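Local atomic coordinates of putative glycoside hydrolase (Bacteroides thetaiotaomicron VPI-5482, PDB entry 3HBZ), a protein that binds calcium ions and may play a role in carbohydrate metabolism, possibly as a glycoside hydrolase. Residues Ala97-Phe102 / Glu333-Tyr338; Pro210-Gly215 / Tyr283-Phe288; Ala10-Cys15 / Tyr74-Ala79; Asn31-Phe36 / Tyr87-Ile92. All blocks are in the same frame, centred on the assembly; numbering follows the deposited sequence.

Contact 1 of 4, residues Ala97-Phe102 / Glu333-Tyr338. With NA (sodium ion), chain D; CA (calcium ion), chain B.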
loop_
_atom_site.group_PDB
_atom_site.type_symbol
_atom_site.label_atom_id
_atom_site.label_comp_id
_atom_site.label_asym_id
_atom_site.label_seq_id
_atom_site.Cartn_x
_atom_site.Cartn_y
_atom_site.Cartn_z
ATOM N N ALA A 97 -7.115 10.396 3.678
ATOM C CA ALA A 97 -8.327 10.475 2.844
ATOM C C ALA A 97 -9.270 9.368 3.315
ATOM O O ALA A 97 -8.798 8.324 3.762
ATOM C CB ALA A 97 -7.950 10.226 1.353
ATOM N N THR A 98 -10.581 9.589 3.194
ATOM C CA THR A 98 -11.594 8.621 3.677
ATOM C C THR A 98 -12.718 8.281 2.676
ATOM O O THR A 98 -13.620 7.510 3.012
ATOM C CB THR A 98 -12.265 9.102 4.988
ATOM O OG1 THR A 98 -13.094 10.254 4.735
ATOM C CG2 THR A 98 -11.207 9.409 6.059
ATOM N N ILE A 99 -12.653 8.846 1.471
ATOM C CA ILE A 99 -13.677 8.635 0.441
ATOM C C ILE A 99 -12.964 8.125 -0.797
ATOM O O ILE A 99 -12.123 8.825 -1.342
ATOM C CB ILE A 99 -14.448 9.944 0.109
ATOM C CG1 ILE A 99 -15.107 10.539 1.359
ATOM C CG2 ILE A 99 -15.482 9.729 -1.024
ATOM C CD1 ILE A 99 -16.387 9.905 1.775
ATOM N N TYR A 100 -13.309 6.923 -1.254
ATOM C CA TYR A 100 -12.528 6.237 -2.289
ATOM C C TYR A 100 -13.398 5.844 -3.465
ATOM O O TYR A 100 -14.216 4.942 -3.355
ATOM C CB TYR A 100 -11.901 4.977 -1.705
ATOM C CG TYR A 100 -11.305 5.178 -0.328
ATOM C CD1 TYR A 100 -10.336 6.138 -0.109
ATOM C CD2 TYR A 100 -11.720 4.408 0.747
ATOM C CE1 TYR A 100 -9.788 6.332 1.143
ATOM C CE2 TYR A 100 -11.192 4.597 2.011
ATOM C CZ TYR A 100 -10.216 5.540 2.211
ATOM O OH TYR A 100 -9.674 5.699 3.478
ATOM N N ASN A 101 -13.205 6.508 -4.597
ATOM C CA ASN A 101 -13.984 6.224 -5.800
ATOM C C ASN A 101 -13.175 5.500 -6.900
ATOM O O ASN A 101 -13.704 5.121 -7.942
ATOM C CB ASN A 101 -14.585 7.539 -6.315
ATOM C CG ASN A 101 -15.811 7.979 -5.495
ATOM O OD1 ASN A 101 -16.814 7.297 -5.464
ATOM N ND2 ASN A 101 -15.722 9.119 -4.851
ATOM N N PHE A 102 -11.881 5.334 -6.650
ATOM C CA PHE A 102 -10.988 4.565 -7.497
ATOM C C PHE A 102 -10.894 5.062 -8.931
ATOM O O PHE A 102 -10.700 4.259 -9.856
ATOM C CB PHE A 102 -11.335 3.070 -7.380
ATOM C CG PHE A 102 -11.225 2.570 -5.965
ATOM C CD1 PHE A 102 -9.985 2.362 -5.410
ATOM C CD2 PHE A 102 -12.332 2.476 -5.137
ATOM C CE1 PHE A 102 -9.861 1.980 -4.077
ATOM C CE2 PHE A 102 -12.196 2.091 -3.814
ATOM C CZ PHE A 102 -10.950 1.851 -3.302
ATOM N N GLU A 333 -16.740 2.801 -4.552
ATOM C CA GLU A 333 -17.512 3.691 -3.654
ATOM C C GLU A 333 -17.322 3.336 -2.172
ATOM O O GLU A 333 -18.289 3.098 -1.436
ATOM C CB GLU A 333 -19.002 3.661 -4.012
ATOM C CG GLU A 333 -19.316 4.197 -5.389
ATOM C CD GLU A 333 -20.821 4.306 -5.696
ATOM O OE1 GLU A 333 -21.659 3.990 -4.820
ATOM O OE2 GLU A 333 -21.171 4.732 -6.827
ATOM N N VAL A 334 -16.078 3.324 -1.716
ATOM C CA VAL A 334 -15.813 2.905 -0.354
ATOM C C VAL A 334 -15.680 4.160 0.486
ATOM O O VAL A 334 -15.188 5.185 0.012
ATOM C CB VAL A 334 -14.485 2.061 -0.251
ATOM C CG1 VAL A 334 -14.173 1.671 1.181
ATOM C CG2 VAL A 334 -14.598 0.822 -1.105
ATOM N N GLU A 335 -16.050 4.041 1.756
ATOM C CA GLU A 335 -15.872 5.111 2.704
ATOM C C GLU A 335 -15.351 4.604 4.038
ATOM O O GLU A 335 -15.883 3.658 4.614
ATOM C CB GLU A 335 -17.214 5.870 2.913
ATOM C CG GLU A 335 -16.980 7.105 3.688
ATOM C CD GLU A 335 -18.182 8.018 3.814
ATOM O OE1 GLU A 335 -19.285 7.651 3.354
ATOM O OE2 GLU A 335 -17.985 9.115 4.386
ATOM N N LEU A 336 -14.335 5.267 4.566
ATOM C CA LEU A 336 -13.978 5.110 5.985
ATOM C C LEU A 336 -14.780 6.122 6.823
ATOM O O LEU A 336 -14.519 7.337 6.792
ATOM C CB LEU A 336 -12.464 5.315 6.150
ATOM C CG LEU A 336 -11.944 5.149 7.575
ATOM C CD1 LEU A 336 -12.297 3.769 8.143
ATOM C CD2 LEU A 336 -10.402 5.456 7.588
ATOM N N ILE A 337 -15.783 5.630 7.548
ATOM C CA ILE A 337 -16.675 6.485 8.340
ATOM C C ILE A 337 -16.122 6.535 9.764
ATOM O O ILE A 337 -15.773 5.498 10.339
ATOM C CB ILE A 337 -18.147 5.933 8.348
ATOM C CG1 ILE A 337 -18.679 5.821 6.893
ATOM C CG2 ILE A 337 -19.113 6.828 9.218
ATOM C CD1 ILE A 337 -19.914 4.907 6.726
ATOM N N TYR A 338 -16.025 7.742 10.296
ATOM C CA TYR A 338 -15.526 7.984 11.642
ATOM C C TYR A 338 -16.456 8.894 12.476
ATOM O O TYR A 338 -17.322 9.622 11.950
ATOM C CB TYR A 338 -14.127 8.589 11.581
ATOM C CG TYR A 338 -13.998 9.882 10.821
ATOM C CD1 TYR A 338 -14.213 11.099 11.452
ATOM C CD2 TYR A 338 -13.655 9.886 9.467
ATOM C CE1 TYR A 338 -14.088 12.308 10.766
ATOM C CE2 TYR A 338 -13.510 11.095 8.769
ATOM C CZ TYR A 338 -13.728 12.295 9.437
ATOM O OH TYR A 338 -13.610 13.481 8.787
HETATM NA NA NA D . -10.758 10.533 -2.292
HETATM CA CA CA B . -15.730 4.600 -9.094
HETATM O O HOH W 1 -17.224 5.939 -7.829
HETATM O O HOH W 2 -11.509 8.878 -4.417
HETATM O O HOH W 3 -9.666 11.479 -4.415
HETATM O O HOH W 4 -13.063 11.958 -2.858
HETATM O O HOH W 5 -9.538 12.118 -1.455
#

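Contact 2 of 4, residues Pro210-Gly215 / Tyr283-Phe288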
loop_
_atom_site.group_PDB
_atom_site.type_symbol
_atom_site.label_atom_id
_atom_site.label_comp_id
_atom_site.label_asym_id
_atom_site.label_seq_id
_atom_site.Cartn_x
_atom_site.Cartn_y
_atom_site.Cartn_z
ATOM N N PRO A 210 -12.473 5.583 13.898
ATOM C CA PRO A 210 -13.230 4.982 12.850
ATOM C C PRO A 210 -14.341 4.107 13.431
ATOM O O PRO A 210 -14.113 3.396 14.421
ATOM C CB PRO A 210 -12.173 4.173 12.094
ATOM C CG PRO A 210 -11.209 3.795 13.083
ATOM C CD PRO A 210 -11.182 4.897 14.097
ATOM N N THR A 211 -15.523 4.178 12.824
ATOM C CA THR A 211 -16.692 3.408 13.260
ATOM C C THR A 211 -17.199 2.357 12.260
ATOM O O THR A 211 -17.700 1.298 12.686
ATOM C CB THR A 211 -17.842 4.386 13.619
ATOM O OG1 THR A 211 -18.017 5.300 12.539
ATOM C CG2 THR A 211 -17.467 5.188 14.881
ATOM N N TYR A 212 -17.063 2.623 10.950
ATOM C CA TYR A 212 -17.505 1.678 9.907
ATOM C C TYR A 212 -16.651 1.825 8.675
ATOM O O TYR A 212 -16.143 2.929 8.400
ATOM C CB TYR A 212 -18.951 1.952 9.436
ATOM C CG TYR A 212 -19.980 1.783 10.513
ATOM C CD1 TYR A 212 -20.316 2.844 11.314
ATOM C CD2 TYR A 212 -20.568 0.549 10.770
ATOM C CE1 TYR A 212 -21.219 2.716 12.337
ATOM C CE2 TYR A 212 -21.517 0.408 11.808
ATOM C CZ TYR A 212 -21.813 1.510 12.581
ATOM O OH TYR A 212 -22.719 1.489 13.590
ATOM N N LEU A 213 -16.448 0.693 7.974
ATOM C CA LEU A 213 -15.900 0.665 6.619
ATOM C C LEU A 213 -17.066 0.204 5.725
ATOM O O LEU A 213 -17.579 -0.907 5.916
ATOM C CB LEU A 213 -14.776 -0.359 6.503
ATOM C CG LEU A 213 -14.176 -0.488 5.085
ATOM C CD1 LEU A 213 -13.535 0.837 4.647
ATOM C CD2 LEU A 213 -13.133 -1.593 5.047
ATOM N N ALA A 214 -17.452 1.030 4.757
ATOM C CA ALA A 214 -18.606 0.781 3.905
ATOM C C ALA A 214 -18.185 0.881 2.448
ATOM O O ALA A 214 -17.204 1.532 2.151
ATOM C CB ALA A 214 -19.750 1.806 4.208
ATOM N N GLY A 215 -18.895 0.173 1.569
ATOM C CA GLY A 215 -18.670 0.272 0.141
ATOM C C GLY A 215 -19.392 -0.798 -0.618
ATOM O O GLY A 215 -20.274 -1.458 -0.066
ATOM N N TYR A 283 -23.576 -4.123 -1.167
ATOM C CA TYR A 283 -23.166 -3.191 -0.145
ATOM C C TYR A 283 -22.576 -3.923 1.046
ATOM O O TYR A 283 -23.071 -4.992 1.414
ATOM C CB TYR A 283 -24.385 -2.409 0.345
ATOM C CG TYR A 283 -24.091 -1.285 1.305
ATOM C CD1 TYR A 283 -23.243 -0.239 0.944
ATOM C CD2 TYR A 283 -24.704 -1.233 2.569
ATOM C CE1 TYR A 283 -22.994 0.829 1.825
ATOM C CE2 TYR A 283 -24.471 -0.173 3.444
ATOM C CZ TYR A 283 -23.624 0.855 3.064
ATOM O OH TYR A 283 -23.386 1.898 3.927
ATOM N N PHE A 284 -21.486 -3.384 1.604
ATOM C CA PHE A 284 -20.981 -3.848 2.870
ATOM C C PHE A 284 -20.867 -2.672 3.808
ATOM O O PHE A 284 -20.611 -1.542 3.389
ATOM C CB PHE A 284 -19.656 -4.599 2.730
ATOM C CG PHE A 284 -18.538 -3.814 2.125
ATOM C CD1 PHE A 284 -17.674 -3.068 2.921
ATOM C CD2 PHE A 284 -18.271 -3.895 0.776
ATOM C CE1 PHE A 284 -16.620 -2.377 2.367
ATOM C CE2 PHE A 284 -17.201 -3.203 0.220
ATOM C CZ PHE A 284 -16.365 -2.460 1.018
ATOM N N LYS A 285 -21.082 -2.928 5.085
ATOM C CA LYS A 285 -20.922 -1.892 6.095
ATOM C C LYS A 285 -20.405 -2.528 7.355
ATOM O O LYS A 285 -21.160 -3.056 8.137
ATOM C CB LYS A 285 -22.233 -1.156 6.325
ATOM C CG LYS A 285 -22.141 -0.012 7.341
ATOM C CD LYS A 285 -23.473 0.712 7.417
ATOM C CE LYS A 285 -23.495 1.703 8.552
ATOM N NZ LYS A 285 -24.786 2.444 8.635
ATOM N N LEU A 286 -19.098 -2.448 7.547
ATOM C CA LEU A 286 -18.403 -3.257 8.528
ATOM C C LEU A 286 -18.139 -2.436 9.760
ATOM O O LEU A 286 -17.392 -1.490 9.692
ATOM C CB LEU A 286 -17.080 -3.726 7.935
ATOM C CG LEU A 286 -17.204 -4.351 6.545
ATOM C CD1 LEU A 286 -15.790 -4.697 6.060
ATOM C CD2 LEU A 286 -18.181 -5.554 6.524
ATOM N N PRO A 287 -18.741 -2.807 10.899
ATOM C CA PRO A 287 -18.418 -2.064 12.094
ATOM C C PRO A 287 -17.016 -2.344 12.619
ATOM O O PRO A 287 -16.538 -3.496 12.594
ATOM C CB PRO A 287 -19.475 -2.524 13.103
ATOM C CG PRO A 287 -19.860 -3.898 12.646
ATOM C CD PRO A 287 -19.643 -3.943 11.159
ATOM N N PHE A 288 -16.357 -1.286 13.095
ATOM C CA PHE A 288 -15.111 -1.474 13.826
ATOM C C PHE A 288 -15.450 -2.014 15.223
ATOM O O PHE A 288 -16.333 -1.504 15.896
ATOM C CB PHE A 288 -14.326 -0.158 13.914
ATOM C CG PHE A 288 -13.490 0.131 12.674
ATOM C CD1 PHE A 288 -14.080 0.656 11.536
ATOM C CD2 PHE A 288 -12.131 -0.087 12.674
ATOM C CE1 PHE A 288 -13.348 0.943 10.431
ATOM C CE2 PHE A 288 -11.380 0.207 11.549
ATOM C CZ PHE A 288 -12.010 0.716 10.430
HETATM O O HOH W 6 -18.336 0.153 15.178
#

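Contact 3 of 4, residues Ala10-Cys15 / Tyr74-Ala79. With NA (sodium ion), chain E.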
loop_
_atom_site.group_PDB
_atom_site.type_symbol
_atom_site.label_atom_id
_atom_site.label_comp_id
_atom_site.label_asym_id
_atom_site.label_seq_id
_atom_site.Cartn_x
_atom_site.Cartn_y
_atom_site.Cartn_z
ATOM N N ALA A 10 22.108 4.704 -9.009
ATOM C CA ALA A 10 22.256 5.064 -7.662
ATOM C C ALA A 10 20.954 5.629 -7.025
ATOM O O ALA A 10 20.121 6.318 -7.640
ATOM C CB ALA A 10 23.396 5.997 -7.518
ATOM N N ASP A 11 20.783 5.250 -5.776
ATOM C CA ASP A 11 19.541 5.413 -5.084
ATOM C C ASP A 11 19.640 6.446 -3.985
ATOM O O ASP A 11 20.700 6.670 -3.399
ATOM C CB ASP A 11 19.140 4.085 -4.466
ATOM C CG ASP A 11 18.983 2.989 -5.509
ATOM O OD1 ASP A 11 18.444 3.228 -6.607
ATOM O OD2 ASP A 11 19.435 1.893 -5.254
ATOM N N ILE A 12 18.490 7.020 -3.673
ATOM C CA ILE A 12 18.255 7.619 -2.377
ATOM C C ILE A 12 17.920 6.487 -1.445
ATOM O O ILE A 12 16.966 5.778 -1.689
ATOM C CB ILE A 12 17.074 8.588 -2.417
ATOM C CG1 ILE A 12 17.433 9.813 -3.296
ATOM C CG2 ILE A 12 16.725 9.051 -1.014
ATOM C CD1 ILE A 12 16.258 10.816 -3.497
ATOM N N LEU A 13 18.684 6.347 -0.372
ATOM C CA LEU A 13 18.506 5.237 0.575
ATOM C C LEU A 13 17.740 5.640 1.800
ATOM O O LEU A 13 17.234 4.794 2.488
ATOM C CB LEU A 13 19.862 4.653 0.978
ATOM C CG LEU A 13 20.679 4.062 -0.166
ATOM C CD1 LEU A 13 22.077 3.723 0.374
ATOM C CD2 LEU A 13 19.938 2.813 -0.739
ATOM N N SER A 14 17.663 6.933 2.101
ATOM C CA SER A 14 16.843 7.417 3.229
ATOM C C SER A 14 16.533 8.871 3.062
ATOM O O SER A 14 17.197 9.562 2.298
ATOM C CB SER A 14 17.545 7.201 4.603
ATOM O OG SER A 14 18.647 8.108 4.807
ATOM N N CYS A 15 15.546 9.327 3.822
ATOM C CA CYS A 15 15.095 10.729 3.785
ATOM C C CYS A 15 14.701 11.137 5.158
ATOM O O CYS A 15 14.012 10.380 5.829
ATOM C CB CYS A 15 13.858 10.845 2.906
ATOM S SG CYS A 15 13.255 12.492 2.685
ATOM N N TYR A 74 14.368 15.558 -7.873
ATOM C CA TYR A 74 15.798 15.508 -7.689
ATOM C C TYR A 74 16.389 14.457 -8.610
ATOM O O TYR A 74 15.780 13.415 -8.840
ATOM C CB TYR A 74 16.155 15.063 -6.261
ATOM C CG TYR A 74 15.693 15.965 -5.113
ATOM C CD1 TYR A 74 14.364 16.030 -4.740
ATOM C CD2 TYR A 74 16.607 16.703 -4.363
ATOM C CE1 TYR A 74 13.947 16.813 -3.652
ATOM C CE2 TYR A 74 16.203 17.493 -3.288
ATOM C CZ TYR A 74 14.874 17.536 -2.929
ATOM O OH TYR A 74 14.468 18.311 -1.882
ATOM N N THR A 75 17.602 14.699 -9.082
ATOM C CA THR A 75 18.334 13.711 -9.875
ATOM C C THR A 75 19.586 13.230 -9.132
ATOM O O THR A 75 20.406 14.026 -8.717
ATOM C CB THR A 75 18.716 14.345 -11.254
ATOM O OG1 THR A 75 17.514 14.628 -11.938
ATOM C CG2 THR A 75 19.549 13.426 -12.122
ATOM N N VAL A 76 19.710 11.918 -9.020
ATOM C CA VAL A 76 20.858 11.256 -8.443
ATOM C C VAL A 76 21.690 10.730 -9.614
ATOM O O VAL A 76 21.174 10.080 -10.530
ATOM C CB VAL A 76 20.431 10.114 -7.548
ATOM C CG1 VAL A 76 21.624 9.404 -6.958
ATOM C CG2 VAL A 76 19.480 10.623 -6.422
ATOM N N THR A 77 22.975 11.073 -9.596
ATOM C CA THR A 77 23.935 10.599 -10.560
ATOM C C THR A 77 24.907 9.695 -9.849
ATOM O O THR A 77 25.440 10.080 -8.794
ATOM C CB THR A 77 24.710 11.774 -11.165
ATOM O OG1 THR A 77 23.772 12.694 -11.737
ATOM C CG2 THR A 77 25.718 11.269 -12.235
ATOM N N ALA A 78 25.122 8.508 -10.424
ATOM C CA ALA A 78 26.125 7.586 -9.905
ATOM C C ALA A 78 27.504 8.162 -10.036
ATOM O O ALA A 78 27.732 9.140 -10.780
ATOM C CB ALA A 78 26.055 6.191 -10.587
ATOM N N ALA A 79 28.406 7.537 -9.283
ATOM C CA ALA A 79 29.817 7.880 -9.228
ATOM C C ALA A 79 30.383 7.942 -10.593
ATOM O O ALA A 79 31.182 8.815 -10.859
ATOM C CB ALA A 79 30.602 6.837 -8.406
HETATM NA NA NA E . 19.208 1.169 -7.862
HETATM O O HOH W 7 21.557 6.955 -10.083
HETATM O O HOH W 8 17.048 1.711 -9.354
HETATM O O HOH W 9 17.856 0.296 -6.511
#

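Contact 4 of 4, residues Asn31-Phe36 / Tyr87-Ile92. With CAC (cacodylate ion), chain G.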
loop_
_atom_site.group_PDB
_atom_site.type_symbol
_atom_site.label_atom_id
_atom_site.label_comp_id
_atom_site.label_asym_id
_atom_site.label_seq_id
_atom_site.Cartn_x
_atom_site.Cartn_y
_atom_site.Cartn_z
ATOM N N ASN A 31 11.466 5.420 -7.720
ATOM C CA ASN A 31 11.604 6.768 -8.275
ATOM C C ASN A 31 10.768 7.837 -7.533
ATOM O O ASN A 31 10.527 8.911 -8.080
ATOM C CB ASN A 31 11.224 6.793 -9.786
ATOM C CG ASN A 31 12.136 5.906 -10.665
ATOM O OD1 ASN A 31 11.877 4.700 -10.825
ATOM N ND2 ASN A 31 13.165 6.528 -11.310
ATOM N N SER A 32 10.304 7.535 -6.326
ATOM C CA SER A 32 9.477 8.463 -5.577
ATOM C C SER A 32 9.703 8.319 -4.097
ATOM O O SER A 32 10.067 7.228 -3.580
ATOM C CB SER A 32 7.982 8.294 -5.898
ATOM O OG SER A 32 7.447 7.104 -5.331
ATOM N N ILE A 33 9.530 9.448 -3.431
ATOM C CA ILE A 33 9.486 9.524 -1.967
ATOM C C ILE A 33 8.231 10.294 -1.536
ATOM O O ILE A 33 7.946 11.334 -2.101
ATOM C CB ILE A 33 10.690 10.226 -1.415
ATOM C CG1 ILE A 33 11.974 9.592 -1.986
ATOM C CG2 ILE A 33 10.668 10.166 0.163
ATOM C CD1 ILE A 33 13.263 10.023 -1.363
ATOM N N ASN A 34 7.473 9.744 -0.576
ATOM C CA ASN A 34 6.350 10.433 0.069
ATOM C C ASN A 34 6.738 10.647 1.529
ATOM O O ASN A 34 7.028 9.691 2.257
ATOM C CB ASN A 34 5.026 9.639 -0.028
ATOM C CG ASN A 34 4.321 9.783 -1.414
ATOM O OD1 ASN A 34 4.838 9.355 -2.419
ATOM N ND2 ASN A 34 3.169 10.416 -1.435
ATOM N N ILE A 35 6.770 11.907 1.924
ATOM C CA ILE A 35 7.139 12.349 3.261
ATOM C C ILE A 35 5.839 12.812 3.938
ATOM O O ILE A 35 5.063 13.530 3.339
ATOM C CB ILE A 35 8.089 13.561 3.163
ATOM C CG1 ILE A 35 9.392 13.140 2.442
ATOM C CG2 ILE A 35 8.398 14.138 4.563
ATOM C CD1 ILE A 35 10.352 14.278 2.059
ATOM N N PHE A 36 5.590 12.381 5.166
ATOM C CA PHE A 36 4.351 12.728 5.872
ATOM C C PHE A 36 4.606 13.637 7.087
ATOM O O PHE A 36 5.387 13.292 7.988
ATOM C CB PHE A 36 3.617 11.455 6.350
ATOM C CG PHE A 36 3.194 10.527 5.225
ATOM C CD1 PHE A 36 4.115 9.667 4.646
ATOM C CD2 PHE A 36 1.898 10.520 4.759
ATOM C CE1 PHE A 36 3.742 8.810 3.654
ATOM C CE2 PHE A 36 1.513 9.641 3.739
ATOM C CZ PHE A 36 2.445 8.823 3.173
ATOM N N TYR A 87 14.008 11.213 -9.014
ATOM C CA TYR A 87 13.013 10.945 -8.003
ATOM C C TYR A 87 12.072 12.123 -7.918
ATOM O O TYR A 87 12.534 13.264 -7.991
ATOM C CB TYR A 87 13.683 10.786 -6.652
ATOM C CG TYR A 87 14.377 9.474 -6.387
ATOM C CD1 TYR A 87 15.680 9.261 -6.791
ATOM C CD2 TYR A 87 13.764 8.484 -5.625
ATOM C CE1 TYR A 87 16.326 8.073 -6.506
ATOM C CE2 TYR A 87 14.410 7.299 -5.319
ATOM C CZ TYR A 87 15.699 7.116 -5.731
ATOM O OH TYR A 87 16.336 5.935 -5.471
ATOM N N THR A 88 10.780 11.833 -7.763
ATOM C CA THR A 88 9.754 12.781 -7.397
ATOM C C THR A 88 9.498 12.705 -5.899
ATOM O O THR A 88 9.078 11.685 -5.369
ATOM C CB THR A 88 8.439 12.491 -8.140
ATOM O OG1 THR A 88 8.673 12.559 -9.552
ATOM C CG2 THR A 88 7.319 13.494 -7.767
ATOM N N VAL A 89 9.707 13.822 -5.215
ATOM C CA VAL A 89 9.582 13.869 -3.778
ATOM C C VAL A 89 8.404 14.762 -3.424
ATOM O O VAL A 89 8.362 15.936 -3.818
ATOM C CB VAL A 89 10.856 14.389 -3.136
ATOM C CG1 VAL A 89 10.701 14.526 -1.567
ATOM C CG2 VAL A 89 12.056 13.447 -3.508
ATOM N N SER A 90 7.452 14.165 -2.710
ATOM C CA SER A 90 6.199 14.777 -2.359
ATOM C C SER A 90 6.074 14.811 -0.841
ATOM O O SER A 90 6.579 13.904 -0.127
ATOM C CB SER A 90 5.038 13.952 -2.935
ATOM O OG SER A 90 5.054 13.899 -4.343
ATOM N N VAL A 91 5.408 15.851 -0.360
ATOM C CA VAL A 91 5.081 15.992 1.063
ATOM C C VAL A 91 3.563 15.964 1.230
ATOM O O VAL A 91 2.857 16.694 0.555
ATOM C CB VAL A 91 5.653 17.307 1.665
ATOM C CG1 VAL A 91 5.154 17.504 3.115
ATOM C CG2 VAL A 91 7.195 17.243 1.655
ATOM N N ILE A 92 3.095 15.093 2.112
ATOM C CA ILE A 92 1.682 14.956 2.446
ATOM C C ILE A 92 1.495 15.637 3.793
ATOM O O ILE A 92 2.073 15.204 4.790
ATOM C CB ILE A 92 1.276 13.466 2.595
ATOM C CG1 ILE A 92 1.675 12.628 1.363
ATOM C CG2 ILE A 92 -0.189 13.355 2.870
ATOM C CD1 ILE A 92 0.988 13.064 0.146
HETATM AS AS CAC G . 8.248 3.389 -9.219
HETATM O O1 CAC G . 8.774 4.728 -8.245
HETATM O O2 CAC G . 8.679 2.006 -8.217
HETATM C C1 CAC G . 6.293 3.436 -9.210
HETATM C C2 CAC G . 9.059 3.245 -11.022
HETATM O O HOH W 10 8.071 9.686 -10.173
#

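Contact 1 of 4, residues Ala97-Phe102 / Glu333-Tyr338
The antiparallel pairing of Ile-99 and Tyr-100 with Glu-335 and Val-334 joins a very short strand to the last strand of the chain, beside a calcium site. Tyr-100 N donates to Val-334 O at 2.9 Å, and Val-334 N returns a bond to Tyr-100 O. Leu-336 N adds a third, to Thr-98 O, at 2.8 Å. The two branches of Val-334 divide the apolar work. CG1, anti to the backbone N (chi1 178°), lies 3.7 Å from Tyr-100 CD2, while CG2 meets the edge of the Phe-102 ring at CE2, 3.8 Å away. The Tyr-100 ring runs alongside Leu-336, and its hydroxyl donates to Ala-97 O at 2.8 Å. An alanine in place of Tyr-100 would probably open a gap beside Val-334 CG1 and leave Ala-97 O without this donor. Within the putative carbohydrate metabolism domain, the 97-102 segment also offers two backbone oxygens to metals. Ile-99 O binds a sodium ion at 2.4 Å, together with Glu-116 and four waters. Asn-101 O binds calcium at 2.4 Å, with Glu-103, Thr-155, Lys-157, Asp-332 and one water. That water also donates to Asn-101 OD1.

Contact 2 of 4, residues Pro210-Gly215 / Tyr283-Phe288
Phe-288 lays its ring against Pro-210, with Pro-210 CB over the centre of one face, 3.8 Å from the ring centroid. This is a CH-pi contact, and the two side chains cross at about a right angle. The backbone of Phe-288 is held too: its N donates to Thr-211 O at 2.9 Å, almost straight at 171°, from above the carbonyl plane. A water donates to the same oxygen and to Phe-288 O.

Tyr-212 shares a face of the sheet with Ala-214, Lys-285 and Pro-287; Leu-213, Phe-284 and Leu-286 lie on the opposite one. Lys-285 stretches out fully over the Tyr-212 ring, with CE 4.0 Å from the centroid and NZ at 4.9 Å in a cation-pi contact. NZ also bonds a hexaethylene glycol, probably from the crystallisation liquor. Pro-287 CB touches Tyr-212 CE2 at 3.8 Å.

These strands are antiparallel neighbours in the putative carbohydrate metabolism domain. Thr-211 and Tyr-212 form a classic beta bulge facing Ile-337 of the strand beyond.

Leu-213 and Leu-286 exchange two backbone bonds, the shorter being Leu-286 N to Leu-213 O at 2.7 Å. Leu-213 CG also reaches Phe-284 CE1 at 4.1 Å. Phe-284 CG sits between its backbone N and carbonyl carbon (chi1 59°), and the ring lies over Gly-215. Gly-215 CA lies over that face, 3.9 Å from the ring centroid, in a CH-pi contact.

Contact 3 of 4, residues Ala10-Cys15 / Tyr74-Ala79
Val-76 meets Ala-10 and Ile-12 where two sheets of the N-terminal part of the chain pack together. Strand 12-16 pairs with 49-52, and strand 72-77 belongs to the five-stranded mixed sheet. The side chain of Val-76 can be followed outward. CB lies 3.8 Å from Ala-10 O. CG1, anti to the backbone N (chi1 179°), goes to Ala-10, 3.5 Å from its O and 3.9 Å from its CB. CG2 points to the other neighbour and touches Ile-12 CG1 at 3.8 Å. The valine thus forks between the two residues. Ile-58 of strand 57-59 packs on it as well. Ala-10 CB has a further neighbour in Ala-78 CB, at 4.1 Å.

One water ties the backbones. It accepts from Ala-10 N at 2.6 Å and donates to Val-76 O at 3.2 Å. The CB of Asp-11, next in the chain, points away from strand 72-77. Its carboxylate grips a sodium ion through both oxygens, with OD1 at 2.5 Å. Asn-7 and two waters also bind this ion, and Lys-85 bonds OD1. The join between the two segments is therefore mostly apolar, resting on shape and burial, with a water bridging Ala-10 N and Val-76 O as the polar link.

Contact 4 of 4, residues Asn31-Phe36 / Tyr87-Ile92
Strand 32-36, with Asn-31 just before it, runs parallel to Tyr-87 to Ile-92, its neighbour in the five-stranded mixed sheet. Five backbone hydrogen bonds form the ladder. Asn-31 O, Ile-33 O and Ile-35 O accept from Thr-88 N, Ser-90 N and Ile-92 N. In return Ile-33 N and Ile-35 N donate to Thr-88 O and Ser-90 O. The bond from Ile-92 N to Ile-35 O is short and straight, 2.8 Å and 174°.

Apolar contacts line the face of Ile-33, Ile-35, Val-89 and Val-91. Ile-35 CD1 reaches Val-89 CG1 at 3.7 Å, and Ile-33 CB lies 4.1 Å from Val-89 CG2. Ile-12 and Cys-15 of strand 12-16 pack on this face. The other face is mixed, and there Ile-92 lies alongside Phe-36, with CB 3.7 Å from CD2 of the ring. Its CG1 makes an off-centre CH-pi contact, 4.3 Å from the Phe-36 centroid, and its CD1 meets Asn-34 ND2 at 3.8 Å. An alanine at Ile-92 would keep CB but would probably leave a gap between the Phe-36 ring and the Asn-34 amide.

Polar contacts gather at the start of the pair. Tyr-87 OH bonds Ile-12 N, and Asn-31 N donates to O1 of a cacodylate ion, probably from the crystallisation liquor, at 2.8 Å.

Overall arrangement
The four contacts fall into two groups. Contacts 3 and 4 come first along the chain, with alternating segments, and their centres are 13 Å apart. They share the mixed sheet, where strands 72-77 and 84-92 are neighbours. Contacts 1 and 2 follow, with centres 10 Å apart and contact 2 nested inside the loop closed by contact 1. Strand 328-338 links them by pairing with both 99-100 and 210-220, all within the putative carbohydrate metabolism domain. The groups do not touch: contacts 2 and 3 are 42 Å apart between centres, on opposite sides of the chain's centre. Strand 84-92 leads directly to 99-100, joining the two regions, and each region holds calcium and sodium.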